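Local coordinates for protein hemolysin BL lytic component L1 (PDB 7NMQ) that serves as one of the lytic components of the haemolytic enterotoxin Hbl of Bacillus cereus, an alpha-helical pore-forming toxin probably related in fold to ClyA, at residues Gly109-Ile114 against Asp320-Ile325; Gly168-Ile173 against Arg275-Val280; Gly215-Val220 against Pro228-Gly233. One frame throughout, in Å; residues are numbered along the deposited sequence.

Contact 1: Gly109-Ile114 against Asp320-Ile325; sequences GLKEGI and DLLDNI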
ATOM      1  N   GLY A 109      -3.281 -38.625  16.009  1.00 13.88           N
ATOM      2  CA  GLY A 109      -2.624 -37.436  16.567  1.00 13.20           C
ATOM      3  C   GLY A 109      -2.126 -36.487  15.492  1.00 12.88           C
ATOM      4  O   GLY A 109      -2.275 -35.262  15.605  1.00 14.60           O
ATOM      5  N   LEU A 110      -1.485 -37.031  14.478  1.00 12.45           N
ATOM      6  CA  LEU A 110      -0.961 -36.208  13.380  1.00 11.88           C
ATOM      7  C   LEU A 110      -2.148 -35.584  12.645  1.00 12.39           C
ATOM      8  O   LEU A 110      -2.128 -34.387  12.342  1.00 13.48           O
ATOM      9  CB  LEU A 110      -0.105 -37.063  12.449  1.00 12.27           C
ATOM     10  CG  LEU A 110       0.460 -36.268  11.263  1.00 12.49           C
ATOM     11  CD1 LEU A 110       1.393 -35.150  11.690  1.00 13.54           C
ATOM     12  CD2 LEU A 110       1.149 -37.175  10.294  1.00 13.72           C
ATOM     13  N   LYS A 111      -3.140 -36.378  12.303  1.00 12.56           N
ATOM     14  CA  LYS A 111      -4.317 -35.860  11.573  1.00 12.91           C
ATOM     15  C   LYS A 111      -4.992 -34.747  12.376  1.00 13.04           C
ATOM     16  O   LYS A 111      -5.406 -33.759  11.761  1.00 13.49           O
ATOM     17  CB  LYS A 111      -5.346 -36.943  11.293  1.00 13.18           C
ATOM     18  CG  LYS A 111      -4.916 -37.921  10.224  1.00 15.09           C
ATOM     19  CD  LYS A 111      -5.978 -38.961   9.970  1.00 17.67           C
ATOM     20  CE  LYS A 111      -7.133 -38.336   9.217  1.00 20.60           C
ATOM     21  NZ  LYS A 111      -8.103 -39.359   8.764  1.00 25.28           N
ATOM     22  N   GLU A 112      -5.106 -34.880  13.688  1.00 13.61           N
ATOM     23  CA  GLU A 112      -5.783 -33.839  14.493  1.00 14.67           C
ATOM     24  C   GLU A 112      -4.972 -32.540  14.398  1.00 14.57           C
ATOM     25  O   GLU A 112      -5.581 -31.465  14.270  1.00 14.94           O
ATOM     26  CB  GLU A 112      -5.932 -34.291  15.932  1.00 16.80           C
ATOM     27  CG  GLU A 112      -6.952 -33.464  16.681  1.00 20.17           C
ATOM     28  CD  GLU A 112      -8.399 -33.758  16.312  1.00 25.52           C
ATOM     29  OE1 GLU A 112      -8.686 -34.790  15.641  1.00 30.81           O
ATOM     30  OE2 GLU A 112      -9.243 -33.001  16.758  1.00 33.12           O
ATOM     31  N   GLY A 113      -3.649 -32.621  14.495  1.00 13.22           N
ATOM     32  CA  GLY A 113      -2.759 -31.447  14.403  1.00 12.89           C
ATOM     33  C   GLY A 113      -2.900 -30.783  13.057  1.00 12.36           C
ATOM     34  O   GLY A 113      -3.085 -29.548  12.959  1.00 13.02           O
ATOM     35  N   ILE A 114      -2.865 -31.587  12.001  1.00 12.00           N
ATOM     36  CA  ILE A 114      -2.967 -31.009  10.632  1.00 12.10           C
ATOM     37  C   ILE A 114      -4.353 -30.406  10.462  1.00 12.81           C
ATOM     38  O   ILE A 114      -4.446 -29.315   9.865  1.00 12.56           O
ATOM     39  CB  ILE A 114      -2.645 -32.093   9.589  1.00 12.20           C
ATOM     40  CG1 ILE A 114      -1.189 -32.547   9.693  1.00 13.29           C
ATOM     41  CG2 ILE A 114      -3.027 -31.631   8.204  1.00 13.33           C
ATOM     42  CD1 ILE A 114      -0.159 -31.512   9.410  1.00 14.69           C
ATOM     43  N   ASP A 320      -4.517 -32.460   1.349  1.00 14.32           N
ATOM     44  CA  ASP A 320      -3.925 -33.623   0.652  1.00 15.18           C
ATOM     45  C   ASP A 320      -3.164 -34.488   1.675  1.00 14.67           C
ATOM     46  O   ASP A 320      -3.349 -35.717   1.693  1.00 15.81           O
ATOM     47  CB  ASP A 320      -3.005 -33.179  -0.473  1.00 16.71           C
ATOM     48  CG  ASP A 320      -2.539 -34.318  -1.330  1.00 17.97           C
ATOM     49  OD1 ASP A 320      -3.403 -35.049  -1.862  1.00 20.16           O
ATOM     50  OD2 ASP A 320      -1.318 -34.495  -1.389  1.00 20.15           O
ATOM     51  N   LEU A 321      -2.345 -33.885   2.541  1.00 13.73           N
ATOM     52  CA  LEU A 321      -1.656 -34.656   3.595  1.00 13.37           C
ATOM     53  C   LEU A 321      -2.701 -35.310   4.487  1.00 13.04           C
ATOM     54  O   LEU A 321      -2.610 -36.531   4.769  1.00 13.74           O
ATOM     55  CB  LEU A 321      -0.733 -33.731   4.391  1.00 12.67           C
ATOM     56  CG  LEU A 321      -0.023 -34.397   5.583  1.00 13.04           C
ATOM     57  CD1 LEU A 321       0.696 -35.690   5.181  1.00 14.07           C
ATOM     58  CD2 LEU A 321       0.928 -33.403   6.258  1.00 14.42           C
ATOM     59  N   LEU A 322      -3.662 -34.538   4.991  1.00 13.17           N
ATOM     60  CA  LEU A 322      -4.656 -35.078   5.937  1.00 13.22           C
ATOM     61  C   LEU A 322      -5.323 -36.300   5.309  1.00 14.12           C
ATOM     62  O   LEU A 322      -5.447 -37.334   5.989  1.00 15.27           O
ATOM     63  CB  LEU A 322      -5.676 -33.968   6.211  1.00 14.22           C
ATOM     64  CG  LEU A 322      -6.790 -34.378   7.149  1.00 15.36           C
ATOM     65  CD1 LEU A 322      -6.264 -34.576   8.554  1.00 18.53           C
ATOM     66  CD2 LEU A 322      -7.900 -33.348   7.126  1.00 18.11           C
ATOM     67  N   ASP A 323      -5.713 -36.200   4.054  1.00 14.00           N
ATOM     68  CA  ASP A 323      -6.517 -37.260   3.404  1.00 16.20           C
ATOM     69  C   ASP A 323      -5.681 -38.502   3.129  1.00 15.84           C
ATOM     70  O   ASP A 323      -6.258 -39.544   3.019  1.00 18.75           O
ATOM     71  CB  ASP A 323      -7.068 -36.755   2.074  1.00 18.42           C
ATOM     72  CG  ASP A 323      -8.211 -35.782   2.225  1.00 22.15           C
ATOM     73  OD1 ASP A 323      -8.702 -35.648   3.384  1.00 27.27           O
ATOM     74  OD2 ASP A 323      -8.576 -35.127   1.201  1.00 27.38           O
ATOM     75  N   ASN A 324      -4.374 -38.361   2.997  1.00 14.22           N
ATOM     76  CA  ASN A 324      -3.461 -39.454   2.623  1.00 14.67           C
ATOM     77  C   ASN A 324      -2.987 -40.212   3.854  1.00 13.98           C
ATOM     78  O   ASN A 324      -2.518 -41.326   3.673  1.00 13.99           O
ATOM     79  CB  ASN A 324      -2.225 -38.889   1.939  1.00 15.52           C
ATOM     80  CG  ASN A 324      -2.449 -38.422   0.523  1.00 19.20           C
ATOM     81  OD1 ASN A 324      -3.572 -38.437  -0.010  1.00 24.28           O
ATOM     82  ND2 ASN A 324      -1.371 -37.952  -0.082  1.00 20.11           N
ATOM     83  N   ILE A 325      -3.075 -39.639   5.059  1.00 13.16           N
ATOM     84  CA  ILE A 325      -2.425 -40.279   6.236  1.00 13.19           C
ATOM     85  C   ILE A 325      -3.034 -41.651   6.504  1.00 14.21           C
ATOM     86  O   ILE A 325      -2.270 -42.586   6.811  1.00 14.44           O
ATOM     87  CB  ILE A 325      -2.530 -39.353   7.468  1.00 12.62           C
ATOM     88  CG1 ILE A 325      -1.518 -38.220   7.313  1.00 12.90           C
ATOM     89  CG2 ILE A 325      -2.287 -40.137   8.759  1.00 12.32           C
ATOM     90  CD1 ILE A 325      -1.758 -37.041   8.195  1.00 13.27           C
TER
HETATM   91  O   HOH W   1      -6.419 -39.887   6.241  1.00 17.29           O
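Leu110 packs on Ile325, CD2 of the leucine lying 3.6 Å from CD1 of the isoleucine. One turn on, Ile114 meets two leucines: its CD1 is 3.8 Å from Leu321 CD2, the two side chains crossing at about a right angle, while its CG2 lies against Leu322 CB. Leu322 has CG anti to its backbone N (chi1 179°), and CD1 beyond it packs 3.4 Å from the backbone O of Lys111. The two segments belong to long helices, 107-154 and 275-325, neighbours in the elongated helical bundle of the ClyA-like toxins; over these segments the axes come within 9.6 Å and run nearly antiparallel, at 160°. Phe333 and Ile336 of helix 330-357 and Leu98 of helix 45-103 extend the apolar layer around Leu110.

Lys111 is amphipathic here. Its CG lies 3.7 Å from Ile325 CG2, the two side chains sliding past each other in opposite directions. The chain bends at chi3 (73°), bringing CE beside Leu322, and NZ forms a salt bridge with Asp326. NZ also donates to a water at 3.1 Å, which in turn donates to Leu322 O at 2.7 Å and weakly to Asp323 O.

Contact 2: Gly168-Ile173 against Arg275-Val280; sequences GQQATI and RANQAV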
ATOM      1  N   GLY A 168     -10.365  31.655 -17.907  1.00 12.18           N
ATOM      2  CA  GLY A 168     -11.022  32.769 -18.586  1.00 13.01           C
ATOM      3  C   GLY A 168     -10.445  34.091 -18.109  1.00 12.91           C
ATOM      4  O   GLY A 168     -10.379  35.047 -18.880  1.00 15.91           O
ATOM      5  N   GLN A 169      -9.973  34.141 -16.887  1.00 13.29           N
ATOM      6  CA  GLN A 169      -9.349  35.349 -16.296  1.00 14.01           C
ATOM      7  C   GLN A 169      -7.859  35.470 -16.615  1.00 14.74           C
ATOM      8  O   GLN A 169      -7.363  36.610 -16.611  1.00 15.75           O
ATOM      9  CB  GLN A 169      -9.510  35.367 -14.781  1.00 15.82           C
ATOM     10  CG  GLN A 169     -10.952  35.343 -14.341  1.00 17.51           C
ATOM     11  CD  GLN A 169     -11.129  35.422 -12.849  1.00 22.30           C
ATOM     12  OE1 GLN A 169     -10.172  35.516 -12.082  1.00 27.22           O
ATOM     13  NE2 GLN A 169     -12.387  35.419 -12.439  1.00 27.35           N
ATOM     14  N   GLN A 170      -7.111  34.373 -16.753  1.00 14.53           N
ATOM     15  CA  GLN A 170      -5.627  34.368 -16.919  1.00 13.90           C
ATOM     16  C   GLN A 170      -5.235  33.290 -17.923  1.00 13.42           C
ATOM     17  O   GLN A 170      -5.455  32.078 -17.644  1.00 13.76           O
ATOM     18  CB  GLN A 170      -4.911  34.133 -15.591  1.00 15.26           C
ATOM     19  CG  GLN A 170      -5.110  35.274 -14.602  1.00 17.40           C
ATOM     20  CD  GLN A 170      -4.125  35.269 -13.458  1.00 19.37           C
ATOM     21  OE1 GLN A 170      -4.497  35.481 -12.307  1.00 25.27           O
ATOM     22  NE2 GLN A 170      -2.858  35.073 -13.769  1.00 19.02           N
ATOM     23  N   ALA A 171      -4.704  33.699 -19.055  1.00 20.18           N
ATOM     24  CA  ALA A 171      -4.422  32.833 -20.219  1.00 20.46           C
ATOM     25  C   ALA A 171      -3.292  31.856 -19.930  1.00 19.75           C
ATOM     26  O   ALA A 171      -3.182  30.901 -20.683  1.00 20.85           O
ATOM     27  CB  ALA A 171      -4.114  33.715 -21.414  1.00 21.21           C
ATOM     28  N   THR A 172      -2.498  32.071 -18.882  1.00 19.78           N
ATOM     29  CA  THR A 172      -1.361  31.188 -18.564  1.00 19.48           C
ATOM     30  C   THR A 172      -1.852  29.934 -17.815  1.00 18.36           C
ATOM     31  O   THR A 172      -1.040  29.038 -17.627  1.00 18.87           O
ATOM     32  CB  THR A 172      -0.305  31.930 -17.750  1.00 20.75           C
ATOM     33  OG1 THR A 172      -0.941  32.506 -16.610  1.00 22.21           O
ATOM     34  CG2 THR A 172       0.398  32.992 -18.567  1.00 23.72           C
ATOM     35  N   ILE A 173      -3.076  29.899 -17.317  1.00 18.19           N
ATOM     36  CA  ILE A 173      -3.575  28.798 -16.443  1.00 17.25           C
ATOM     37  C   ILE A 173      -3.523  27.444 -17.142  1.00 17.00           C
ATOM     38  O   ILE A 173      -3.085  26.481 -16.505  1.00 17.24           O
ATOM     39  CB  ILE A 173      -4.928  29.151 -15.832  1.00 17.64           C
ATOM     40  CG1 ILE A 173      -4.650  30.133 -14.693  1.00 19.15           C
ATOM     41  CG2 ILE A 173      -5.692  27.916 -15.369  1.00 16.12           C
ATOM     42  CD1 ILE A 173      -5.835  30.639 -13.985  1.00 19.77           C
ATOM     43  N   ARG A 275      -2.861  34.328  -6.092  1.00 13.50           N
ATOM     44  CA  ARG A 275      -3.874  33.499  -5.396  1.00 12.53           C
ATOM     45  C   ARG A 275      -4.562  32.574  -6.417  1.00 12.16           C
ATOM     46  O   ARG A 275      -4.816  31.404  -6.107  1.00 12.22           O
ATOM     47  CB  ARG A 275      -4.868  34.341  -4.598  1.00 13.59           C
ATOM     48  CG  ARG A 275      -5.945  33.492  -3.956  1.00 13.64           C
ATOM     49  CD  ARG A 275      -6.753  34.308  -2.969  1.00 14.30           C
ATOM     50  NE  ARG A 275      -5.989  34.800  -1.840  1.00 15.10           N
ATOM     51  CZ  ARG A 275      -6.482  35.597  -0.877  1.00 15.40           C
ATOM     52  NH1 ARG A 275      -7.709  36.043  -0.963  1.00 16.31           N
ATOM     53  NH2 ARG A 275      -5.734  35.969   0.140  1.00 18.57           N
ATOM     54  N   ALA A 276      -5.040  33.108  -7.547  1.00 13.14           N
ATOM     55  CA  ALA A 276      -5.748  32.289  -8.551  1.00 13.00           C
ATOM     56  C   ALA A 276      -4.837  31.160  -9.042  1.00 13.10           C
ATOM     57  O   ALA A 276      -5.299  30.014  -9.148  1.00 13.68           O
ATOM     58  CB  ALA A 276      -6.205  33.146  -9.698  1.00 14.22           C
ATOM     59  N   ASN A 277      -3.589  31.463  -9.342  1.00 13.71           N
ATOM     60  CA  ASN A 277      -2.662  30.447  -9.885  1.00 13.55           C
ATOM     61  C   ASN A 277      -2.315  29.467  -8.781  1.00 13.57           C
ATOM     62  O   ASN A 277      -2.191  28.231  -9.085  1.00 14.09           O
ATOM     63  CB  ASN A 277      -1.454  31.110 -10.521  1.00 15.59           C
ATOM     64  CG  ASN A 277      -1.800  31.657 -11.893  1.00 19.40           C
ATOM     65  OD1 ASN A 277      -1.907  32.848 -12.100  1.00 26.42           O
ATOM     66  ND2 ASN A 277      -1.904  30.792 -12.873  1.00 25.04           N
ATOM     67  N   GLN A 278      -2.221  29.895  -7.539  1.00 13.20           N
ATOM     68  CA  GLN A 278      -2.017  28.940  -6.416  1.00 13.16           C
ATOM     69  C   GLN A 278      -3.195  27.972  -6.342  1.00 13.17           C
ATOM     70  O   GLN A 278      -2.999  26.808  -6.002  1.00 13.42           O
ATOM     71  CB  GLN A 278      -1.808  29.650  -5.080  1.00 13.55           C
ATOM     72  CG  GLN A 278      -0.442  30.268  -4.989  1.00 14.63           C
ATOM     73  CD  GLN A 278      -0.162  30.924  -3.667  1.00 17.49           C
ATOM     74  OE1 GLN A 278      -1.060  31.227  -2.886  1.00 21.58           O
ATOM     75  NE2 GLN A 278       1.106  31.152  -3.419  1.00 19.04           N
ATOM     76  N   ALA A 279      -4.397  28.449  -6.624  1.00 12.52           N
ATOM     77  CA  ALA A 279      -5.593  27.595  -6.579  1.00 11.91           C
ATOM     78  C   ALA A 279      -5.496  26.575  -7.711  1.00 12.21           C
ATOM     79  O   ALA A 279      -5.840  25.434  -7.499  1.00 11.91           O
ATOM     80  CB  ALA A 279      -6.863  28.402  -6.706  1.00 13.49           C
ATOM     81  N   VAL A 280      -5.096  26.981  -8.895  1.00 12.22           N
ATOM     82  CA  VAL A 280      -4.938  26.006 -10.007  1.00 13.37           C
ATOM     83  C   VAL A 280      -3.956  24.923  -9.570  1.00 13.11           C
ATOM     84  O   VAL A 280      -4.194  23.723  -9.804  1.00 13.55           O
ATOM     85  CB  VAL A 280      -4.471  26.706 -11.278  1.00 16.04           C
ATOM     86  CG1 VAL A 280      -4.087  25.692 -12.342  1.00 17.94           C
ATOM     87  CG2 VAL A 280      -5.545  27.657 -11.736  1.00 18.27           C
TER
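Through Gln170 and Ile173, the turn joining helix 161-169 to helix 173-200 packs against Ala276, Asn277 and Val280 in the first turns of helix 275-325, near one end of the long helical bundle. The chain leaves helix 161-169 at Gln170, and a type I beta turn from Gln170 to Ile173, with Ile173 N bonded to Gln170 O at 3.2 Å, leads it into helix 173-200.

The apolar half of the contact is Ile173 against Val280. Ile173 CG2 comes within 3.6 Å of Val280 CG2, and Ile173 CD1 approaches the same methyl at 3.7 Å, so one valine branch touches both ends of the forked isoleucine. Val280 CG2 stands anti to its carbonyl carbon, beside the backbone N (chi1 171° for CG1). Leu166 of helix 161-169 touches both residues, and Thr163 and Ala167 of that helix also pack on Ile173, which is buried here.

The polar half lies one helical turn earlier, around Asn277, whose backbone N is bonded by the side chain of Asp274. The side chains of Gln170 and Asn277 cross obliquely, their amide planes turned 77° apart. Gln170 is extended beyond CG, with CD anti to CA (chi2 -164°), which carries CD out in the direction of helix 275-325. The oxygen of its amide, Gln170 OE1, lies 3.9 Å from Ala276 CB.

Contact 3: Gly215-Val220 against Pro228-Gly233; sequences GAVVIV and PAVVGG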
ATOM      1  N   GLY A 215      10.100   6.904   7.669  1.00 15.42           N
ATOM      2  CA  GLY A 215      10.698   7.648   8.773  1.00 15.37           C
ATOM      3  C   GLY A 215      11.228   9.005   8.335  1.00 15.57           C
ATOM      4  O   GLY A 215      11.393   9.828   9.222  1.00 18.38           O
ATOM      5  N   ALA A 216      11.449   9.215   7.043  1.00 14.88           N
ATOM      6  CA  ALA A 216      12.092  10.417   6.475  1.00 15.05           C
ATOM      7  C   ALA A 216      11.063  11.301   5.782  1.00 14.53           C
ATOM      8  O   ALA A 216      11.459  12.403   5.354  1.00 15.60           O
ATOM      9  CB  ALA A 216      13.202  10.037   5.553  1.00 15.73           C
ATOM     10  N   VAL A 217       9.817  10.889   5.646  1.00 14.65           N
ATOM     11  CA  VAL A 217       8.806  11.715   4.933  1.00 14.05           C
ATOM     12  C   VAL A 217       8.473  12.959   5.731  1.00 14.20           C
ATOM     13  O   VAL A 217       8.206  12.888   6.935  1.00 16.23           O
ATOM     14  CB  VAL A 217       7.521  10.938   4.630  1.00 15.15           C
ATOM     15  CG1 VAL A 217       6.376  11.856   4.269  1.00 16.31           C
ATOM     16  CG2 VAL A 217       7.794   9.944   3.531  1.00 15.75           C
ATOM     17  N   VAL A 218       8.466  14.083   5.021  1.00 13.43           N
ATOM     18  CA  VAL A 218       7.892  15.341   5.540  1.00 14.29           C
ATOM     19  C   VAL A 218       6.863  15.817   4.514  1.00 14.62           C
ATOM     20  O   VAL A 218       7.044  15.546   3.333  1.00 15.30           O
ATOM     21  CB  VAL A 218       8.971  16.401   5.793  1.00 15.93           C
ATOM     22  CG1 VAL A 218       9.845  15.993   6.962  1.00 16.71           C
ATOM     23  CG2 VAL A 218       9.776  16.799   4.577  1.00 16.40           C
ATOM     24  N   ILE A 219       5.812  16.494   4.977  1.00 14.76           N
ATOM     25  CA  ILE A 219       4.804  17.080   4.056  1.00 15.21           C
ATOM     26  C   ILE A 219       4.971  18.601   4.146  1.00 15.31           C
ATOM     27  O   ILE A 219       4.842  19.129   5.266  1.00 17.89           O
ATOM     28  CB  ILE A 219       3.397  16.587   4.419  1.00 17.43           C
ATOM     29  CG1 ILE A 219       3.258  15.054   4.581  1.00 21.28           C
ATOM     30  CG2 ILE A 219       2.435  17.188   3.397  1.00 17.89           C
ATOM     31  CD1 ILE A 219       3.336  14.252   3.366  1.00 24.56           C
ATOM     32  N   VAL A 220       5.261  19.275   3.033  1.00 17.43           N
ATOM     33  CA  VAL A 220       5.441  20.765   3.025  1.00 19.59           C
ATOM     34  C   VAL A 220       4.224  21.398   2.373  1.00 16.66           C
ATOM     35  O   VAL A 220       3.839  20.929   1.285  1.00 16.15           O
ATOM     36  CB  VAL A 220       6.755  21.214   2.346  1.00 25.06           C
ATOM     37  CG1 VAL A 220       6.806  22.702   2.026  1.00 30.97           C
ATOM     38  CG2 VAL A 220       7.928  20.844   3.234  1.00 30.07           C
ATOM     39  N   PRO A 228       4.713  15.852  -0.446  1.00 16.29           N
ATOM     40  CA  PRO A 228       5.692  15.116   0.331  1.00 14.83           C
ATOM     41  C   PRO A 228       7.104  15.219  -0.237  1.00 14.20           C
ATOM     42  O   PRO A 228       7.290  15.423  -1.415  1.00 15.09           O
ATOM     43  CB  PRO A 228       5.289  13.657   0.273  1.00 16.44           C
ATOM     44  CG  PRO A 228       4.255  13.592  -0.767  1.00 18.37           C
ATOM     45  CD  PRO A 228       3.867  14.967  -1.245  1.00 17.47           C
ATOM     46  N   ALA A 229       8.071  15.004   0.645  1.00 12.77           N
ATOM     47  CA  ALA A 229       9.480  14.806   0.286  1.00 11.91           C
ATOM     48  C   ALA A 229      10.096  13.820   1.266  1.00 12.07           C
ATOM     49  O   ALA A 229       9.574  13.667   2.361  1.00 14.12           O
ATOM     50  CB  ALA A 229      10.210  16.120   0.359  1.00 12.77           C
ATOM     51  N   VAL A 230      11.157  13.157   0.830  1.00 11.64           N
ATOM     52  CA  VAL A 230      11.848  12.144   1.665  1.00 11.64           C
ATOM     53  C   VAL A 230      13.205  12.712   2.064  1.00 11.92           C
ATOM     54  O   VAL A 230      14.101  12.822   1.235  1.00 11.92           O
ATOM     55  CB  VAL A 230      11.980  10.828   0.902  1.00 11.67           C
ATOM     56  CG1 VAL A 230      12.675   9.805   1.746  1.00 12.83           C
ATOM     57  CG2 VAL A 230      10.606  10.312   0.456  1.00 13.55           C
ATOM     58  N   VAL A 231      13.303  13.134   3.314  1.00 12.58           N
ATOM     59  CA  VAL A 231      14.528  13.829   3.793  1.00 13.19           C
ATOM     60  C   VAL A 231      15.733  12.915   3.635  1.00 13.08           C
ATOM     61  O   VAL A 231      15.719  11.862   4.287  1.00 14.45           O
ATOM     62  CB  VAL A 231      14.361  14.256   5.246  1.00 13.70           C
ATOM     63  CG1 VAL A 231      15.648  14.859   5.765  1.00 15.04           C
ATOM     64  CG2 VAL A 231      13.178  15.197   5.414  1.00 13.87           C
ATOM     65  N   GLY A 232      16.749  13.336   2.896  1.00 13.26           N
ATOM     66  CA  GLY A 232      17.976  12.547   2.680  1.00 13.07           C
ATOM     67  C   GLY A 232      17.788  11.426   1.675  1.00 13.99           C
ATOM     68  O   GLY A 232      18.704  10.595   1.520  1.00 15.23           O
ATOM     69  N   GLY A 233      16.646  11.366   1.010  1.00 13.21           N
ATOM     70  CA  GLY A 233      16.364  10.290   0.045  1.00 12.96           C
ATOM     71  C   GLY A 233      16.582   8.899   0.652  1.00 14.15           C
ATOM     72  O   GLY A 233      16.062   8.610   1.734  1.00 14.56           O
TER
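Val218 and Ala229 form the hydrogen-bonded pair between two non-hydrogen-bonded ones in an antiparallel hairpin, and each residue gives and receives one backbone bond. Val218 N donates to Ala229 O at 2.9 Å (168° at the hydrogen), and Ala229 N returns a bond of 2.9 Å to Val218 O. Both donors come in nearly along the C=O axis. Each carbonyl also has a CH donor from the flanking non-hydrogen-bonded pairs: Val217 CA lies 3.3 Å from Ala229 O, and Pro228 CA lies the same distance from Val218 O. Because Pro228 sits at a non-hydrogen-bonded position, its lack of an N-H costs this pair no bond.

Beyond the strand proper, Val231 N donates to Ala216 O at 2.8 Å. Here the donor stands 42° out of the carbonyl plane. Val230 N turns outward to Asn260 OD1, while Val230 O takes Gly233 N in a type II turn whose Gly232 has positive phi. Pro228 O is bonded by Ser263 OG and Ile219 O by Lys33 NZ.

The side chains divide between two faces. Val217, Ile219, Pro228 and Val230 lie on one, where Ile219 CD1 packs 3.7 Å from Pro228 CB. Val218 and Ala229 share the other; beyond the strand end Val218 CG1 also meets Val231 CG2 at 3.8 Å, these side chains crossing at about a right angle.

Strand 217-222 falls in one segment predicted to be a transmembrane helix, and a second begins at Ala229; here the chain instead forms a hairpin, consistent with the beta tongue of ClyA-like toxins. Helix 10-33 meets Val217 through Leu26 and Ile219 and Pro228 through Thr30, while helix 247-272 packs Met256 on Val230 and Tyr259 on Pro228.

Overall arrangement
Helix 275-325 links contacts 1 and 2: its first turns pack on the 168-173 turn and its last residues on helix 107-154, so they mark opposite ends of the bundle, with centres 70 Å apart. Along the chain the three are nested, contact 3 inside the loop closed by contact 2, and contact 2 inside that closed by contact 1. The hairpin of contact 3 is nearer contact 2, about 29 Å between centres and about 12 Å between nearest atoms, while contact 1 lies about 51 Å from it centre to centre. Contact 1 joins two bundle helices, contact 2 a turn to a helix, and contact 3 the parts where two transmembrane helices are predicted.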